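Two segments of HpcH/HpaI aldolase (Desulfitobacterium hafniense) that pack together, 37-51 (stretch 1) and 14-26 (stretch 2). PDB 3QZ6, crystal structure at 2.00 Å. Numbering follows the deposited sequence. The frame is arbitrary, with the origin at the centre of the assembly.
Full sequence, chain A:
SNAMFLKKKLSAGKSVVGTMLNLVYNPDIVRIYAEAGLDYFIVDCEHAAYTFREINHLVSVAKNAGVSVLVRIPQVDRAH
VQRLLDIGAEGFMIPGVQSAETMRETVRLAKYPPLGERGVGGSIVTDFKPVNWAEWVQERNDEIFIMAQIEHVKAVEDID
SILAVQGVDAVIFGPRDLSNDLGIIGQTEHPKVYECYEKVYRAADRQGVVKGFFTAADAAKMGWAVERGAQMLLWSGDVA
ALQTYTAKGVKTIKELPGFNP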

ATOM      1  N   GLY A  37     -11.360  -8.353   5.742  1.00 24.96           N
ATOM      2  CA  GLY A  37     -11.663  -9.536   6.524  1.00 22.36           C
ATOM      3  C   GLY A  37     -10.484 -10.135   7.279  1.00 28.46           C
ATOM      4  O   GLY A  37     -10.546 -11.288   7.704  1.00 24.95           O
ATOM      5  N   LEU A  38      -9.408  -9.372   7.455  1.00 24.76           N
ATOM      6  CA  LEU A  38      -8.261  -9.870   8.229  1.00 20.10           C
ATOM      7  C   LEU A  38      -8.539  -9.804   9.726  1.00 21.15           C
ATOM      8  O   LEU A  38      -9.181  -8.876  10.200  1.00 22.83           O
ATOM      9  CB  LEU A  38      -6.989  -9.082   7.892  1.00 19.77           C
ATOM     10  CG  LEU A  38      -6.402  -9.370   6.504  1.00 23.33           C
ATOM     11  CD1 LEU A  38      -5.309  -8.379   6.137  1.00 23.80           C
ATOM     12  CD2 LEU A  38      -5.877 -10.791   6.440  1.00 27.58           C
ATOM     13  N   ASP A  39      -8.071 -10.804  10.465  1.00 19.12           N
ATOM     14  CA  ASP A  39      -8.161 -10.782  11.923  1.00 21.12           C
ATOM     15  C   ASP A  39      -7.001 -10.029  12.575  1.00 23.62           C
ATOM     16  O   ASP A  39      -7.151  -9.461  13.652  1.00 21.02           O
ATOM     17  CB  ASP A  39      -8.180 -12.211  12.459  1.00 20.08           C
ATOM     18  CG  ASP A  39      -9.407 -12.958  12.021  1.00 24.53           C
ATOM     19  OD1 ASP A  39     -10.484 -12.648  12.557  1.00 25.89           O
ATOM     20  OD2 ASP A  39      -9.296 -13.810  11.116  1.00 22.07           O
ATOM     21  N   TYR A  40      -5.835 -10.061  11.933  1.00 18.31           N
ATOM     22  CA  TYR A  40      -4.638  -9.469  12.521  1.00 18.41           C
ATOM     23  C   TYR A  40      -3.632  -9.130  11.428  1.00 20.15           C
ATOM     24  O   TYR A  40      -3.806  -9.502  10.269  1.00 18.46           O
ATOM     25  CB  TYR A  40      -3.999 -10.431  13.538  1.00 15.85           C
ATOM     26  CG  TYR A  40      -3.348 -11.654  12.908  1.00 19.50           C
ATOM     27  CD1 TYR A  40      -1.975 -11.689  12.651  1.00 19.28           C
ATOM     28  CD2 TYR A  40      -4.108 -12.770  12.564  1.00 21.36           C
ATOM     29  CE1 TYR A  40      -1.381 -12.799  12.066  1.00 18.33           C
ATOM     30  CE2 TYR A  40      -3.525 -13.876  11.980  1.00 19.83           C
ATOM     31  CZ  TYR A  40      -2.161 -13.889  11.736  1.00 22.54           C
ATOM     32  OH  TYR A  40      -1.587 -14.997  11.159  1.00 24.43           O
ATOM     33  N   PHE A  41      -2.591  -8.395  11.791  1.00 18.58           N
ATOM     34  CA  PHE A  41      -1.453  -8.252  10.903  1.00 20.20           C
ATOM     35  C   PHE A  41      -0.208  -8.116  11.745  1.00 19.18           C
ATOM     36  O   PHE A  41      -0.282  -7.836  12.945  1.00 17.65           O
ATOM     37  CB  PHE A  41      -1.612  -7.062   9.936  1.00 15.51           C
ATOM     38  CG  PHE A  41      -1.743  -5.733  10.621  1.00 17.19           C
ATOM     39  CD1 PHE A  41      -0.617  -4.980  10.929  1.00 16.06           C
ATOM     40  CD2 PHE A  41      -2.998  -5.230  10.947  1.00 21.53           C
ATOM     41  CE1 PHE A  41      -0.739  -3.745  11.548  1.00 14.52           C
ATOM     42  CE2 PHE A  41      -3.137  -4.004  11.567  1.00 20.47           C
ATOM     43  CZ  PHE A  41      -2.013  -3.247  11.861  1.00 16.81           C
ATOM     44  N   ILE A  42       0.941  -8.336  11.122  1.00 13.65           N
ATOM     45  CA  ILE A  42       2.182  -8.358  11.871  1.00 17.08           C
ATOM     46  C   ILE A  42       3.093  -7.278  11.344  1.00 19.77           C
ATOM     47  O   ILE A  42       3.455  -7.283  10.171  1.00 16.35           O
ATOM     48  CB  ILE A  42       2.887  -9.721  11.760  1.00 18.23           C
ATOM     49  CG1 ILE A  42       1.907 -10.858  12.093  1.00 19.89           C
ATOM     50  CG2 ILE A  42       4.130  -9.753  12.663  1.00 17.15           C
ATOM     51  CD1 ILE A  42       2.591 -12.202  12.327  1.00 21.10           C
ATOM     52  N   VAL A  43       3.445  -6.337  12.210  1.00 17.63           N
ATOM     53  CA  VAL A  43       4.345  -5.268  11.814  1.00 16.68           C
ATOM     54  C   VAL A  43       5.767  -5.821  11.814  1.00 17.07           C
ATOM     55  O   VAL A  43       6.213  -6.388  12.813  1.00 18.42           O
ATOM     56  CB  VAL A  43       4.248  -4.065  12.771  1.00 17.46           C
ATOM     57  CG1 VAL A  43       5.226  -2.963  12.337  1.00 15.75           C
ATOM     58  CG2 VAL A  43       2.796  -3.532  12.802  1.00 15.14           C
ATOM     59  N   ASP A  44       6.474  -5.666  10.699  1.00 16.78           N
ATOM     60  CA  ASP A  44       7.828  -6.208  10.591  1.00 14.85           C
ATOM     61  C   ASP A  44       8.890  -5.241  11.122  1.00 21.21           C
ATOM     62  O   ASP A  44       9.426  -4.439  10.365  1.00 19.97           O
ATOM     63  CB  ASP A  44       8.149  -6.562   9.144  1.00 17.98           C
ATOM     64  CG  ASP A  44       9.295  -7.568   9.034  1.00 28.08           C
ATOM     65  OD1 ASP A  44      10.004  -7.753  10.042  1.00 25.71           O
ATOM     66  OD2 ASP A  44       9.481  -8.165   7.953  1.00 21.66           O
ATOM     67  N   CYS A  45       9.194  -5.309  12.417  1.00 18.93           N
ATOM     68  CA  CYS A  45      10.251  -4.470  12.978  1.00 16.26           C
ATOM     69  C   CYS A  45      11.608  -5.151  12.903  1.00 18.46           C
ATOM     70  O   CYS A  45      12.617  -4.593  13.326  1.00 26.95           O
ATOM     71  CB  CYS A  45       9.967  -4.094  14.440  1.00 17.51           C
ATOM     72  SG  CYS A  45       8.730  -2.802  14.630  1.00 22.28           S
ATOM     73  N   GLU A  46      11.634  -6.369  12.397  1.00 14.39           N
ATOM     74  CA  GLU A  46      12.909  -7.043  12.190  1.00 16.32           C
ATOM     75  C   GLU A  46      13.568  -6.569  10.899  1.00 21.61           C
ATOM     76  O   GLU A  46      14.774  -6.320  10.860  1.00 19.51           O
ATOM     77  CB  GLU A  46      12.723  -8.563  12.156  1.00 19.88           C
ATOM     78  CG  GLU A  46      14.018  -9.321  11.897  1.00 21.68           C
ATOM     79  CD  GLU A  46      13.823 -10.824  11.917  1.00 28.85           C
ATOM     80  OE1 GLU A  46      12.696 -11.283  11.624  1.00 28.63           O
ATOM     81  OE2 GLU A  46      14.792 -11.543  12.239  1.00 24.76           O
ATOM     82  N   HIS A  47      12.775  -6.435   9.842  1.00 18.39           N
ATOM     83  CA  HIS A  47      13.330  -6.137   8.526  1.00 16.62           C
ATOM     84  C   HIS A  47      12.864  -4.795   7.943  1.00 17.14           C
ATOM     85  O   HIS A  47      13.061  -4.532   6.744  1.00 18.18           O
ATOM     86  CB  HIS A  47      12.950  -7.241   7.528  1.00 18.44           C
ATOM     87  CG  HIS A  47      13.473  -8.601   7.882  1.00 23.49           C
ATOM     88  ND1 HIS A  47      14.819  -8.865   8.045  1.00 20.31           N
ATOM     89  CD2 HIS A  47      12.833  -9.783   8.060  1.00 28.44           C
ATOM     90  CE1 HIS A  47      14.982 -10.147   8.326  1.00 26.54           C
ATOM     91  NE2 HIS A  47      13.795 -10.727   8.339  1.00 22.39           N
ATOM     92  N   ALA A  48      12.227  -3.961   8.761  1.00 16.32           N
ATOM     93  CA  ALA A  48      11.746  -2.667   8.270  1.00 19.59           C
ATOM     94  C   ALA A  48      11.873  -1.577   9.318  1.00 17.18           C
ATOM     95  O   ALA A  48      12.309  -1.833  10.438  1.00 17.82           O
ATOM     96  CB  ALA A  48      10.307  -2.766   7.757  1.00 14.13           C
ATOM     97  N   ALA A  49      11.485  -0.356   8.957  1.00 12.10           N
ATOM     98  CA  ALA A  49      11.882   0.809   9.742  1.00 15.06           C
ATOM     99  C   ALA A  49      10.843   1.311  10.739  1.00 19.01           C
ATOM    100  O   ALA A  49      10.997   2.403  11.256  1.00 18.76           O
ATOM    101  CB  ALA A  49      12.276   1.958   8.796  1.00 14.06           C
ATOM    102  N   TYR A  50       9.787   0.549  11.013  1.00 12.54           N
ATOM    103  CA  TYR A  50       8.680   1.098  11.815  1.00 14.86           C
ATOM    104  C   TYR A  50       9.134   1.665  13.162  1.00 18.41           C
ATOM    105  O   TYR A  50       9.895   1.024  13.867  1.00 17.77           O
ATOM    106  CB  TYR A  50       7.607   0.036  12.050  1.00 17.01           C
ATOM    107  CG  TYR A  50       6.844  -0.287  10.795  1.00 15.00           C
ATOM    108  CD1 TYR A  50       5.729   0.460  10.426  1.00 14.77           C
ATOM    109  CD2 TYR A  50       7.249  -1.329   9.967  1.00 15.26           C
ATOM    110  CE1 TYR A  50       5.037   0.167   9.267  1.00 15.83           C
ATOM    111  CE2 TYR A  50       6.556  -1.629   8.809  1.00 15.91           C
ATOM    112  CZ  TYR A  50       5.462  -0.880   8.465  1.00 16.15           C
ATOM    113  OH  TYR A  50       4.786  -1.169   7.304  1.00 15.00           O
ATOM    114  N   THR A  51       8.664   2.856  13.522  1.00 14.83           N
ATOM    115  CA  THR A  51       8.956   3.404  14.852  1.00 13.41           C
ATOM    116  C   THR A  51       7.856   3.017  15.838  1.00 18.47           C
ATOM    117  O   THR A  51       6.773   2.578  15.439  1.00 16.10           O
ATOM    118  CB  THR A  51       9.012   4.922  14.811  1.00 19.65           C
ATOM    119  OG1 THR A  51       7.690   5.419  14.545  1.00 17.50           O
ATOM    120  CG2 THR A  51       9.983   5.399  13.722  1.00 17.42           C
TER
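Stretch 2, residues 14-26: KSVVGTMLNLVYN

The shortest polar contacts tie stretch 2 to stretch 1 at its ends and in the loop beyond. Asn22 ND2 donates to Asp44 OD2 at 2.7 Å, and a water extends this link, accepting from Asn22 ND2 (2.9 Å) and donating to His47 O (2.8 Å). Beyond the strands, Tyr50 OH donates to Val24 O at 2.7 Å, anchoring the loop that follows Leu21. At the other end Asp39 grips Val17 twice: Asp39 N donates to Val17 O at 2.8 Å, and Val17 N donates to Asp39 OD2 at 2.9 Å; Tyr40 N adds only a weak bond to the same Val17 O, at 3.4 Å.

Between these ends the backbone ladder is firmest in its second half. Leu21 N donates to Ile42 O at 2.8 Å (158° at the hydrogen), Ile42 N to Thr19 O at 3.0 Å (154°), and Asp44 N to Leu21 O at 3.0 Å (163°), so Ile42 bonds through both its amide and its carbonyl, as parallel pairing requires. Residues 16-21 accordingly run beside residues 40-44 as a neighbouring parallel strand, with 20° between their N-to-C directions, a signed crossing angle of -20°, and a closest axial approach of 4.6 Å. CA-CA distances of 4.9 Å for Ile42-Met20 and Val43-Leu21 fix the register.

Packing divides between the sheet faces. On one, Gly18 CA sits 3.4 Å from the centroid of the Tyr40 ring, 14° off its normal; an ideal CB on Gly18 would come within 2.2 Å of Tyr40 CE1, so the bare backbone makes room for the ring. Further along this face, Ile42 CB meets the selenomethionine Met20 SE at 3.8 Å. The other face carries Phe41, Thr19, Val43 and Leu21, with Phe41 CE1 3.9 Å from Leu21 CD2. Tyr50 CZ approaches the same Leu21 CD2 at 4.0 Å. Altogether the contact buries 904 Å², summed over both stretches.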

ATOM      1  N   LYS A  14     -11.277 -21.142  16.432  1.00 27.17           N
ATOM      2  CA  LYS A  14     -11.403 -20.505  15.123  1.00 29.36           C
ATOM      3  C   LYS A  14     -10.093 -20.481  14.345  1.00 27.59           C
ATOM      4  O   LYS A  14      -9.008 -20.408  14.923  1.00 26.25           O
ATOM      5  CB  LYS A  14     -11.885 -19.060  15.265  1.00 28.72           C
ATOM      6  CG  LYS A  14     -13.285 -18.872  15.829  1.00 35.45           C
ATOM      7  CD  LYS A  14     -13.601 -17.379  15.870  1.00 43.35           C
ATOM      8  CE  LYS A  14     -14.984 -17.090  16.432  1.00 55.07           C
ATOM      9  NZ  LYS A  14     -16.051 -17.711  15.610  1.00 62.58           N
ATOM     10  N   SER A  15     -10.209 -20.521  13.024  1.00 24.42           N
ATOM     11  CA  SER A  15      -9.093 -20.218  12.146  1.00 25.03           C
ATOM     12  C   SER A  15      -9.037 -18.703  11.990  1.00 28.34           C
ATOM     13  O   SER A  15     -10.068 -18.061  11.855  1.00 27.16           O
ATOM     14  CB  SER A  15      -9.306 -20.862  10.780  1.00 23.73           C
ATOM     15  OG  SER A  15      -9.543 -22.254  10.911  1.00 30.17           O
ATOM     16  N   VAL A  16      -7.842 -18.123  12.025  1.00 25.51           N
ATOM     17  CA  VAL A  16      -7.722 -16.673  11.881  1.00 25.73           C
ATOM     18  C   VAL A  16      -6.699 -16.329  10.814  1.00 29.50           C
ATOM     19  O   VAL A  16      -5.748 -17.075  10.584  1.00 28.42           O
ATOM     20  CB  VAL A  16      -7.363 -15.988  13.215  1.00 27.53           C
ATOM     21  CG1 VAL A  16      -8.473 -16.219  14.235  1.00 24.80           C
ATOM     22  CG2 VAL A  16      -6.027 -16.507  13.745  1.00 27.36           C
ATOM     23  N   VAL A  17      -6.901 -15.191  10.166  1.00 24.92           N
ATOM     24  CA  VAL A  17      -6.124 -14.839   8.992  1.00 22.75           C
ATOM     25  C   VAL A  17      -5.443 -13.484   9.164  1.00 24.44           C
ATOM     26  O   VAL A  17      -6.077 -12.501   9.566  1.00 18.73           O
ATOM     27  CB  VAL A  17      -7.014 -14.820   7.730  1.00 23.96           C
ATOM     28  CG1 VAL A  17      -6.156 -14.704   6.480  1.00 19.77           C
ATOM     29  CG2 VAL A  17      -7.890 -16.090   7.668  1.00 22.83           C
ATOM     30  N   GLY A  18      -4.151 -13.444   8.850  1.00 21.53           N
ATOM     31  CA  GLY A  18      -3.358 -12.238   8.996  1.00 19.13           C
ATOM     32  C   GLY A  18      -2.434 -12.049   7.811  1.00 23.07           C
ATOM     33  O   GLY A  18      -2.334 -12.913   6.934  1.00 21.49           O
ATOM     34  N   THR A  19      -1.751 -10.913   7.780  1.00 20.58           N
ATOM     35  CA  THR A  19      -0.799 -10.642   6.720  1.00 17.07           C
ATOM     36  C   THR A  19       0.375  -9.859   7.302  1.00 17.48           C
ATOM     37  O   THR A  19       0.281  -9.328   8.415  1.00 17.66           O
ATOM     38  CB  THR A  19      -1.479  -9.879   5.561  1.00 21.73           C
ATOM     39  OG1 THR A  19      -0.726 -10.050   4.361  1.00 21.14           O
ATOM     40  CG2 THR A  19      -1.619  -8.384   5.886  1.00 20.17           C
HETATM   41  N   MSE A  20       1.486  -9.798   6.569  1.00 18.75           N
HETATM   42  CA  MSE A  20       2.644  -9.025   7.006  1.00 17.50           C
HETATM   43  C   MSE A  20       2.491  -7.551   6.603  1.00 20.73           C
HETATM   44  O   MSE A  20       1.918  -7.249   5.555  1.00 18.61           O
HETATM   45  CB  MSE A  20       3.926  -9.575   6.375  1.00 16.55           C
HETATM   46  CG  MSE A  20       4.290 -11.006   6.780  1.00 18.65           C
HETATM   47 SE   MSE A  20       4.707 -11.101   8.671  0.76 26.50          SE
HETATM   48  CE  MSE A  20       6.021  -9.631   8.770  1.00 16.91           C
ATOM     49  N   LEU A  21       3.013  -6.644   7.431  1.00 15.39           N
ATOM     50  CA  LEU A  21       3.052  -5.227   7.103  1.00 15.59           C
ATOM     51  C   LEU A  21       4.513  -4.762   7.080  1.00 20.04           C
ATOM     52  O   LEU A  21       5.161  -4.724   8.127  1.00 17.37           O
ATOM     53  CB  LEU A  21       2.265  -4.410   8.143  1.00 15.36           C
ATOM     54  CG  LEU A  21       2.016  -2.945   7.753  1.00 20.81           C
ATOM     55  CD1 LEU A  21       0.885  -2.881   6.724  1.00 17.77           C
ATOM     56  CD2 LEU A  21       1.704  -2.057   8.965  1.00 17.16           C
ATOM     57  N   ASN A  22       5.029  -4.417   5.895  1.00 16.35           N
ATOM     58  CA  ASN A  22       6.432  -4.022   5.753  1.00 15.54           C
ATOM     59  C   ASN A  22       6.644  -2.612   5.227  1.00 18.55           C
ATOM     60  O   ASN A  22       7.691  -2.001   5.489  1.00 18.00           O
ATOM     61  CB  ASN A  22       7.187  -4.984   4.812  1.00 14.80           C
ATOM     62  CG  ASN A  22       7.436  -6.333   5.436  1.00 21.49           C
ATOM     63  OD1 ASN A  22       6.542  -7.177   5.482  1.00 20.33           O
ATOM     64  ND2 ASN A  22       8.656  -6.548   5.928  1.00 19.68           N
ATOM     65  N   LEU A  23       5.677  -2.111   4.458  1.00 13.40           N
ATOM     66  CA  LEU A  23       5.820  -0.814   3.806  1.00 13.77           C
ATOM     67  C   LEU A  23       4.889   0.250   4.382  1.00 15.46           C
ATOM     68  O   LEU A  23       5.332   1.300   4.865  1.00 17.70           O
ATOM     69  CB  LEU A  23       5.535  -0.946   2.292  1.00 14.41           C
ATOM     70  CG  LEU A  23       5.464   0.372   1.498  1.00 20.86           C
ATOM     71  CD1 LEU A  23       6.848   0.741   1.000  1.00 16.77           C
ATOM     72  CD2 LEU A  23       4.476   0.290   0.300  1.00 18.12           C
ATOM     73  N   VAL A  24       3.588  -0.002   4.300  1.00 15.62           N
ATOM     74  CA  VAL A  24       2.606   1.041   4.599  1.00 15.40           C
ATOM     75  C   VAL A  24       2.653   1.420   6.079  1.00 18.96           C
ATOM     76  O   VAL A  24       2.710   0.535   6.945  1.00 14.71           O
ATOM     77  CB  VAL A  24       1.186   0.595   4.189  1.00 16.87           C
ATOM     78  CG1 VAL A  24       0.152   1.716   4.482  1.00 14.30           C
ATOM     79  CG2 VAL A  24       1.168   0.207   2.693  1.00 14.41           C
ATOM     80  N   TYR A  25       2.671   2.722   6.379  1.00 15.27           N
ATOM     81  CA  TYR A  25       2.452   3.155   7.771  1.00 17.61           C
ATOM     82  C   TYR A  25       1.251   4.097   7.940  1.00 17.88           C
ATOM     83  O   TYR A  25       0.885   4.450   9.058  1.00 17.98           O
ATOM     84  CB  TYR A  25       3.727   3.715   8.446  1.00 11.39           C
ATOM     85  CG  TYR A  25       4.520   4.732   7.645  1.00 13.25           C
ATOM     86  CD1 TYR A  25       5.510   4.330   6.760  1.00 15.15           C
ATOM     87  CD2 TYR A  25       4.314   6.097   7.816  1.00 22.21           C
ATOM     88  CE1 TYR A  25       6.253   5.264   6.033  1.00 16.60           C
ATOM     89  CE2 TYR A  25       5.055   7.038   7.100  1.00 19.70           C
ATOM     90  CZ  TYR A  25       6.023   6.611   6.214  1.00 19.70           C
ATOM     91  OH  TYR A  25       6.751   7.544   5.498  1.00 25.55           O
ATOM     92  N   ASN A  26       0.625   4.494   6.838  1.00 17.10           N
ATOM     93  CA  ASN A  26      -0.654   5.219   6.934  1.00  9.56           C
ATOM     94  C   ASN A  26      -1.614   4.356   7.744  1.00 13.89           C
ATOM     95  O   ASN A  26      -1.918   3.241   7.342  1.00 15.75           O
ATOM     96  CB  ASN A  26      -1.235   5.453   5.535  1.00 15.27           C
ATOM     97  CG  ASN A  26      -2.522   6.241   5.571  1.00 16.42           C
ATOM     98  OD1 ASN A  26      -3.244   6.213   6.562  1.00 14.86           O
ATOM     99  ND2 ASN A  26      -2.825   6.945   4.478  1.00 10.39           N
TER
HETATM  100  O   HOH W   1      11.141  -5.416   4.951  1.00 18.75           O